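Local coordinates for protein MarR-family transcriptional regulator (Bordetella bronchiseptica, PDB 6PCO) that probably acts as a DNA-binding transcription factor of the MarR family, a regulator of biofilm formation whose DNA binding is regulated by 6-hydroxynicotinic acid, at residues T105-D108 / Q109-R113. Numbering follows the deposited sequence.
Sequences TAID and QATVR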
loop_
_atom_site.group_PDB
_atom_site.type_symbol
_atom_site.label_atom_id
_atom_site.label_comp_id
_atom_site.label_asym_id
_atom_site.label_seq_id
_atom_site.Cartn_x
_atom_site.Cartn_y
_atom_site.Cartn_z
ATOM N N THR A 105 2.227 11.619 -8.305
ATOM C CA THR A 105 2.643 10.444 -7.524
ATOM C C THR A 105 1.515 9.414 -7.346
ATOM O O THR A 105 1.806 8.245 -7.114
ATOM C CB THR A 105 3.183 10.859 -6.148
ATOM O OG1 THR A 105 2.167 11.496 -5.373
ATOM C CG2 THR A 105 4.358 11.806 -6.249
ATOM N N ALA A 106 0.247 9.846 -7.419
ATOM C CA ALA A 106 -0.943 9.002 -7.111
ATOM C C ALA A 106 -0.923 8.562 -5.639
ATOM O O ALA A 106 -1.539 7.550 -5.261
ATOM C CB ALA A 106 -1.017 7.803 -8.036
ATOM N N ILE A 107 -0.218 9.332 -4.803
ATOM C CA ILE A 107 -0.300 9.188 -3.367
ATOM C C ILE A 107 -1.443 10.081 -2.881
ATOM O O ILE A 107 -1.609 11.202 -3.389
ATOM C CB ILE A 107 1.037 9.558 -2.711
ATOM C CG1 ILE A 107 2.136 8.581 -3.137
ATOM C CG2 ILE A 107 0.886 9.654 -1.198
ATOM C CD1 ILE A 107 3.504 8.914 -2.604
ATOM N N ASP A 108 -2.213 9.578 -1.906
ATOM C CA ASP A 108 -3.370 10.289 -1.400
ATOM C C ASP A 108 -2.884 11.554 -0.693
ATOM O O ASP A 108 -1.736 11.636 -0.226
ATOM C CB ASP A 108 -4.259 9.430 -0.495
ATOM C CG ASP A 108 -3.559 8.859 0.723
ATOM O OD1 ASP A 108 -2.928 7.784 0.582
ATOM O OD2 ASP A 108 -3.637 9.501 1.796
ATOM N N GLN A 109 -3.808 12.511 -0.628
ATOM C CA GLN A 109 -3.585 13.866 -0.205
ATOM C C GLN A 109 -3.159 13.912 1.265
ATOM O O GLN A 109 -2.318 14.742 1.644
ATOM C CB GLN A 109 -4.867 14.672 -0.426
ATOM C CG GLN A 109 -4.676 16.180 -0.334
ATOM C CD GLN A 109 -5.776 16.893 -1.084
ATOM O OE1 GLN A 109 -5.533 17.771 -1.909
ATOM N NE2 GLN A 109 -7.008 16.483 -0.828
ATOM N N ALA A 110 -3.754 13.038 2.084
ATOM C CA ALA A 110 -3.426 12.981 3.519
ATOM C C ALA A 110 -1.955 12.554 3.690
ATOM O O ALA A 110 -1.187 13.196 4.426
ATOM C CB ALA A 110 -4.385 12.065 4.263
ATOM N N THR A 111 -1.559 11.481 2.997
ATOM C CA THR A 111 -0.174 11.033 3.003
ATOM C C THR A 111 0.744 12.165 2.497
ATOM O O THR A 111 1.822 12.402 3.083
ATOM C CB THR A 111 -0.005 9.739 2.192
ATOM O OG1 THR A 111 -0.964 8.769 2.620
ATOM C CG2 THR A 111 1.392 9.162 2.293
ATOM N N VAL A 112 0.332 12.876 1.435
ATOM C CA VAL A 112 1.180 13.951 0.855
ATOM C C VAL A 112 1.396 15.067 1.892
ATOM O O VAL A 112 2.526 15.441 2.123
ATOM C CB VAL A 112 0.642 14.509 -0.480
ATOM C CG1 VAL A 112 1.412 15.736 -0.933
ATOM C CG2 VAL A 112 0.669 13.467 -1.585
ATOM N N ARG A 113 0.334 15.591 2.514
ATOM C CA ARG A 113 0.500 16.738 3.440
ATOM C C ARG A 113 1.442 16.315 4.573
ATOM O O ARG A 113 2.255 17.109 5.081
ATOM C CB ARG A 113 -0.842 17.248 3.977
ATOM C CG ARG A 113 -1.555 16.258 4.883
ATOM C CD ARG A 113 -2.919 16.689 5.392
ATOM N NE ARG A 113 -3.492 15.620 6.201
ATOM C CZ ARG A 113 -2.964 15.177 7.347
ATOM N NH1 ARG A 113 -1.897 15.774 7.887
ATOM N NH2 ARG A 113 -3.485 14.109 7.923
#
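I107 and D108 touch T111 and V112 across the start of helix 109-121. Ahead of them, T105 OG1 accepts from I107 N, two residues on, at 3.3 Å, an ST turn, and also hydrogen-bonds back to V101 O. A106, with positive phi, takes the backbone out of helix 98-105. I107 sends CG2, anti to its backbone N (chi1 -64° places CG1 beside that N), against T111 CB at 3.5 Å, the two side chains crossing nearly at right angles; the same methyl meets V112 CG2 at 3.8 Å. D108 is the N-cap. With chi1 at 58° its carboxylate folds over the helix start, where D108 OD2 accepts from T111 N at 3.1 Å, the donor lying well above the carboxylate plane. T111 OG1 lies 2.9 Å from D108 OD2 and 3.0 Å from D108 OD1, weak contacts between which its one proton is not settled. The backbone joins in, V112 N donating to D108 O at 2.9 Å. This capped turn links the two helices of the helix-turn-helix in the winged-helix domain, 109-121 being the probable recognition helix. H57 NE2 of the second subunit hydrogen-bonds to T105 O. Within the chain, V112 packs on L98 and V102 of helix 98-105, while I107 leans on V85 and T111 on A82 of helix 81-93.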